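Local coordinates for protein cytochrome C (Marichromatium purpuratum 984, PDB 5LO9) that probably oxidises thiosulfate to tetrathionate and passes the electrons along a row of c-type hemes, as a fused TsdBA thiosulfate dehydrogenase, at residues L48-R56 and A69-V80. Sequence-based numbering, arbitrary orientation.
Sequences LATQIERFR and AERLTPVDIAAV. With HEC (heme c), chain D; PGO (S-1,2-propanediol), chain I.
One guanidinium nitrogen, NH1 of Arg-56, pins the C-terminal end of helix 66-71 and the loop after it to helix 45-57 by donating to two backbone carbonyls at once. The bond from Arg-56 NH1 to Ala-69 O (2.9 Å) lies in both the carbonyl and the guanidinium plane; the one from Arg-56 NH1 to Leu-72 O, also 2.9 Å, is tilted from both planes. A bend at chi3 (71°) sets the guanidinium so that Ile-77 CD1, 3.8 Å from Arg-56 CZ, lies over the centre of one face. Behind these two bonds the contact is apolar. Ile-52 CG2, anti to the backbone N, reaches Ile-77 CG1 at 3.8 Å, the two isoleucines running in opposite senses, with Leu-72 set square to Ile-52 and its CD1 against Ile-52 CG2. Ala-69 CB meets Phe-55 CB at 3.7 Å, and Ala-49 rests on Ile-77 CG2. Phe-55 itself lies beside Met-65, an axial ligand of the first heme.

Helix 45-57 also serves the second heme. Arg-54 NE and NH2 grip the two oxygens of one propionate, Arg-54 NH2 to heme O2D being 3.0 Å, and Gln-51 NE2 adds a bond to O1D. A leucine in place of Arg-54 would probably cost the propionate the charged partner that meets both its oxygens, leaving it with the Gln-51 bond and freer to turn. The chemistry thus divides by side: apolar packing and two carbonyl hydrogen bonds join the helices within the first cytochrome c domain, while Arg-54 probably offsets the charge of the next heme's propionate and Gln-51 adds a neutral bond.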
loop_
_atom_site.group_PDB
_atom_site.type_symbol
_atom_site.label_atom_id
_atom_site.label_comp_id
_atom_site.label_asym_id
_atom_site.label_seq_id
_atom_site.Cartn_x
_atom_site.Cartn_y
_atom_site.Cartn_z
ATOM N N LEU A 48 -9.648 -25.948 -42.105
ATOM C CA LEU A 48 -9.220 -27.079 -42.919
ATOM C C LEU A 48 -9.258 -26.711 -44.397
ATOM O O LEU A 48 -8.293 -26.918 -45.140
ATOM C CB LEU A 48 -10.113 -28.281 -42.638
ATOM C CG LEU A 48 -10.043 -28.898 -41.249
ATOM C CD1 LEU A 48 -11.218 -29.919 -41.030
ATOM C CD2 LEU A 48 -8.641 -29.527 -41.026
ATOM N N ALA A 49 -10.360 -26.126 -44.834
ATOM C CA ALA A 49 -10.474 -25.758 -46.229
ATOM C C ALA A 49 -9.424 -24.733 -46.625
ATOM O O ALA A 49 -8.886 -24.788 -47.735
ATOM C CB ALA A 49 -11.860 -25.221 -46.483
ATOM N N THR A 50 -9.167 -23.748 -45.768
ATOM C CA THR A 50 -8.126 -22.766 -46.072
ATOM C C THR A 50 -6.767 -23.440 -46.197
ATOM O O THR A 50 -5.971 -23.097 -47.077
ATOM C CB THR A 50 -8.090 -21.677 -44.996
ATOM O OG1 THR A 50 -9.255 -20.877 -45.105
ATOM C CG2 THR A 50 -6.866 -20.763 -45.139
ATOM N N GLN A 51 -6.500 -24.434 -45.359
ATOM C CA GLN A 51 -5.204 -25.097 -45.426
ATOM C C GLN A 51 -5.089 -25.931 -46.697
ATOM O O GLN A 51 -4.022 -25.990 -47.305
ATOM C CB GLN A 51 -4.965 -25.960 -44.178
ATOM C CG GLN A 51 -4.777 -25.146 -42.866
ATOM C CD GLN A 51 -3.896 -23.946 -43.071
ATOM O OE1 GLN A 51 -2.783 -24.064 -43.604
ATOM N NE2 GLN A 51 -4.408 -22.768 -42.708
ATOM N N ILE A 52 -6.155 -26.622 -47.098
ATOM C CA ILE A 52 -6.114 -27.339 -48.367
ATOM C C ILE A 52 -5.831 -26.356 -49.496
ATOM O O ILE A 52 -5.017 -26.616 -50.389
ATOM C CB ILE A 52 -7.423 -28.131 -48.568
ATOM C CG1 ILE A 52 -7.436 -29.340 -47.618
ATOM C CG2 ILE A 52 -7.542 -28.643 -49.970
ATOM C CD1 ILE A 52 -8.789 -29.972 -47.374
ATOM N N GLU A 53 -6.454 -25.192 -49.443
ATOM C CA GLU A 53 -6.225 -24.212 -50.486
ATOM C C GLU A 53 -4.841 -23.598 -50.379
ATOM O O GLU A 53 -4.282 -23.175 -51.400
ATOM C CB GLU A 53 -7.316 -23.137 -50.447
ATOM C CG GLU A 53 -8.621 -23.589 -51.118
ATOM C CD GLU A 53 -9.869 -22.725 -50.752
ATOM O OE1 GLU A 53 -9.729 -21.668 -50.079
ATOM O OE2 GLU A 53 -11.006 -23.112 -51.150
ATOM N N ARG A 54 -4.263 -23.548 -49.170
ATOM C CA ARG A 54 -2.882 -23.066 -49.051
ATOM C C ARG A 54 -1.936 -23.986 -49.797
ATOM O O ARG A 54 -1.029 -23.519 -50.498
ATOM C CB ARG A 54 -2.431 -22.975 -47.589
ATOM C CG ARG A 54 -3.035 -21.851 -46.795
ATOM C CD ARG A 54 -2.047 -21.170 -45.870
ATOM N NE ARG A 54 -2.760 -20.426 -44.852
ATOM C CZ ARG A 54 -3.359 -19.260 -45.080
ATOM N NH1 ARG A 54 -3.336 -18.692 -46.280
ATOM N NH2 ARG A 54 -4.003 -18.658 -44.106
ATOM N N PHE A 55 -2.120 -25.302 -49.631
ATOM C CA PHE A 55 -1.325 -26.278 -50.356
ATOM C C PHE A 55 -1.456 -26.041 -51.859
ATOM O O PHE A 55 -0.460 -26.030 -52.588
ATOM C CB PHE A 55 -1.805 -27.681 -50.007
ATOM C CG PHE A 55 -1.271 -28.243 -48.735
ATOM C CD1 PHE A 55 0.030 -28.669 -48.648
ATOM C CD2 PHE A 55 -2.099 -28.410 -47.634
ATOM C CE1 PHE A 55 0.508 -29.216 -47.492
ATOM C CE2 PHE A 55 -1.623 -28.948 -46.457
ATOM C CZ PHE A 55 -0.326 -29.341 -46.378
ATOM N N ARG A 56 -2.685 -25.818 -52.328
ATOM C CA ARG A 56 -2.955 -25.641 -53.751
ATOM C C ARG A 56 -2.343 -24.369 -54.313
ATOM O O ARG A 56 -1.979 -24.331 -55.496
ATOM C CB ARG A 56 -4.468 -25.659 -53.963
ATOM C CG ARG A 56 -5.013 -27.055 -53.749
ATOM C CD ARG A 56 -6.443 -27.038 -53.419
ATOM N NE ARG A 56 -7.362 -26.684 -54.508
ATOM C CZ ARG A 56 -7.926 -27.564 -55.323
ATOM N NH1 ARG A 56 -7.632 -28.841 -55.203
ATOM N NH2 ARG A 56 -8.796 -27.174 -56.239
ATOM N N ALA A 69 -3.947 -32.821 -51.837
ATOM C CA ALA A 69 -4.649 -31.557 -51.834
ATOM C C ALA A 69 -4.984 -31.094 -53.242
ATOM O O ALA A 69 -5.982 -30.386 -53.415
ATOM C CB ALA A 69 -3.828 -30.512 -51.113
ATOM N N GLU A 70 -4.136 -31.401 -54.251
ATOM C CA GLU A 70 -4.434 -30.923 -55.606
ATOM C C GLU A 70 -5.517 -31.762 -56.290
ATOM O O GLU A 70 -6.270 -31.235 -57.124
ATOM C CB GLU A 70 -3.161 -30.876 -56.462
ATOM C CG GLU A 70 -2.775 -32.191 -57.161
ATOM C CD GLU A 70 -1.592 -32.070 -58.143
ATOM O OE1 GLU A 70 -1.509 -31.059 -58.919
ATOM O OE2 GLU A 70 -0.759 -33.025 -58.126
ATOM N N ARG A 71 -5.657 -33.032 -55.903
ATOM C CA ARG A 71 -6.620 -33.909 -56.534
ATOM C C ARG A 71 -8.054 -33.663 -56.096
ATOM O O ARG A 71 -8.966 -34.206 -56.715
ATOM C CB ARG A 71 -6.278 -35.375 -56.269
ATOM C CG ARG A 71 -5.618 -36.032 -57.447
ATOM C CD ARG A 71 -5.110 -37.440 -57.125
ATOM N NE ARG A 71 -4.282 -38.006 -58.196
ATOM C CZ ARG A 71 -4.703 -38.216 -59.446
ATOM N NH1 ARG A 71 -5.953 -37.915 -59.815
ATOM N NH2 ARG A 71 -3.864 -38.734 -60.337
ATOM N N LEU A 72 -8.288 -32.858 -55.069
ATOM C CA LEU A 72 -9.644 -32.593 -54.605
ATOM C C LEU A 72 -10.343 -31.596 -55.526
ATOM O O LEU A 72 -9.718 -30.689 -56.080
ATOM C CB LEU A 72 -9.623 -32.034 -53.174
ATOM C CG LEU A 72 -9.075 -32.984 -52.126
ATOM C CD1 LEU A 72 -9.002 -32.242 -50.824
ATOM C CD2 LEU A 72 -9.903 -34.249 -52.005
ATOM N N THR A 73 -11.637 -31.799 -55.729
ATOM C CA THR A 73 -12.449 -30.768 -56.355
ATOM C C THR A 73 -12.939 -29.830 -55.278
ATOM O O THR A 73 -12.895 -30.161 -54.097
ATOM C CB THR A 73 -13.634 -31.384 -57.096
ATOM O OG1 THR A 73 -14.472 -32.103 -56.170
ATOM C CG2 THR A 73 -13.161 -32.325 -58.189
ATOM N N PRO A 74 -13.366 -28.641 -55.637
ATOM C CA PRO A 74 -13.947 -27.743 -54.623
ATOM C C PRO A 74 -15.055 -28.387 -53.794
ATOM O O PRO A 74 -15.052 -28.271 -52.560
ATOM C CB PRO A 74 -14.471 -26.584 -55.466
ATOM C CG PRO A 74 -13.586 -26.580 -56.663
ATOM C CD PRO A 74 -13.207 -28.007 -56.935
ATOM N N VAL A 75 -15.981 -29.108 -54.436
ATOM C CA VAL A 75 -17.046 -29.766 -53.680
ATOM C C VAL A 75 -16.455 -30.815 -52.735
ATOM O O VAL A 75 -16.918 -30.967 -51.599
ATOM C CB VAL A 75 -18.112 -30.358 -54.643
ATOM C CG1 VAL A 75 -17.524 -31.387 -55.580
ATOM C CG2 VAL A 75 -19.241 -30.959 -53.904
ATOM N N ASP A 76 -15.413 -31.536 -53.175
ATOM C CA ASP A 76 -14.730 -32.500 -52.308
ATOM C C ASP A 76 -14.101 -31.807 -51.087
ATOM O O ASP A 76 -14.167 -32.314 -49.961
ATOM C CB ASP A 76 -13.657 -33.253 -53.114
ATOM C CG ASP A 76 -14.235 -34.364 -54.044
ATOM O OD1 ASP A 76 -15.346 -34.877 -53.772
ATOM O OD2 ASP A 76 -13.549 -34.749 -55.038
ATOM N N ILE A 77 -13.442 -30.669 -51.307
ATOM C CA ILE A 77 -12.823 -29.885 -50.233
ATOM C C ILE A 77 -13.855 -29.551 -49.162
ATOM O O ILE A 77 -13.694 -29.868 -47.976
ATOM C CB ILE A 77 -12.180 -28.603 -50.816
ATOM C CG1 ILE A 77 -10.927 -28.934 -51.635
ATOM C CG2 ILE A 77 -11.777 -27.642 -49.767
ATOM C CD1 ILE A 77 -10.397 -27.774 -52.455
ATOM N N ALA A 78 -14.947 -28.921 -49.569
ATOM C CA ALA A 78 -15.970 -28.562 -48.598
ATOM C C ALA A 78 -16.534 -29.781 -47.859
ATOM O O ALA A 78 -16.784 -29.720 -46.652
ATOM C CB ALA A 78 -17.047 -27.807 -49.311
ATOM N N ALA A 79 -16.678 -30.918 -48.532
ATOM C CA ALA A 79 -17.232 -32.082 -47.850
ATOM C C ALA A 79 -16.302 -32.593 -46.767
ATOM O O ALA A 79 -16.752 -32.849 -45.642
ATOM C CB ALA A 79 -17.507 -33.212 -48.832
ATOM N N VAL A 80 -15.005 -32.781 -47.085
ATOM C CA VAL A 80 -14.081 -33.313 -46.070
ATOM C C VAL A 80 -13.861 -32.296 -44.967
ATOM O O VAL A 80 -13.647 -32.674 -43.822
ATOM C CB VAL A 80 -12.714 -33.774 -46.623
ATOM C CG1 VAL A 80 -12.858 -35.020 -47.432
ATOM C CG2 VAL A 80 -12.014 -32.665 -47.414
HETATM FE FE HEC D . 0.530 -19.735 -33.939
HETATM C CHA HEC D . -0.876 -21.430 -36.640
HETATM C CHB HEC D . 2.469 -22.557 -33.194
HETATM C CHC HEC D . 1.843 -18.109 -31.145
HETATM C CHD HEC D . -1.177 -16.839 -34.850
HETATM N NA HEC D . 0.737 -21.640 -34.768
HETATM C C1A HEC D . 0.095 -22.118 -35.826
HETATM C C2A HEC D . 0.475 -23.497 -36.183
HETATM C C3A HEC D . 1.484 -23.831 -35.174
HETATM C C4A HEC D . 1.565 -22.599 -34.342
HETATM C CMA HEC D . 2.227 -25.131 -35.050
HETATM C CAA HEC D . -0.018 -24.382 -37.299
HETATM C CBA HEC D . -1.195 -25.207 -36.802
HETATM C CGA HEC D . -1.673 -26.166 -37.868
HETATM O O1A HEC D . -2.756 -26.763 -37.691
HETATM O O2A HEC D . -0.961 -26.329 -38.887
HETATM N NB HEC D . 1.899 -20.242 -32.447
HETATM C C1B HEC D . 2.555 -21.396 -32.313
HETATM C C2B HEC D . 3.454 -21.421 -31.130
HETATM C C3B HEC D . 3.273 -20.090 -30.540
HETATM C C4B HEC D . 2.295 -19.458 -31.440
HETATM C CMB HEC D . 4.340 -22.551 -30.684
HETATM C CAB HEC D . 3.889 -19.489 -29.309
HETATM C CBB HEC D . 5.386 -19.538 -29.410
HETATM N NC HEC D . 0.358 -17.826 -33.132
HETATM C C1C HEC D . 0.928 -17.381 -32.020
HETATM C C2C HEC D . 0.587 -15.979 -31.706
HETATM C C3C HEC D . -0.297 -15.576 -32.808
HETATM C C4C HEC D . -0.356 -16.815 -33.629
HETATM C CMC HEC D . 1.086 -15.199 -30.528
HETATM C CAC HEC D . -1.046 -14.289 -33.066
HETATM C CBC HEC D . -0.344 -12.984 -32.818
HETATM N ND HEC D . -0.786 -19.224 -35.460
HETATM C C1D HEC D . -1.331 -18.038 -35.670
HETATM C C2D HEC D . -2.215 -18.008 -36.852
HETATM C C3D HEC D . -2.150 -19.347 -37.391
HETATM C C4D HEC D . -1.227 -20.022 -36.437
HETATM C CMD HEC D . -2.979 -16.863 -37.386
HETATM C CAD HEC D . -2.864 -19.873 -38.612
HETATM C CBD HEC D . -1.968 -19.805 -39.857
HETATM C CGD HEC D . -2.750 -20.058 -41.130
HETATM O O1D HEC D . -2.190 -20.789 -41.971
HETATM O O2D HEC D . -3.898 -19.561 -41.290
HETATM C C1 PGO I . -6.425 -15.935 -46.862
HETATM C C2 PGO I . -6.216 -15.689 -45.356
HETATM C C3 PGO I . -4.737 -15.335 -45.069
HETATM O O1 PGO I . -5.127 -16.212 -47.462
HETATM O O2 PGO I . -6.631 -16.820 -44.541
#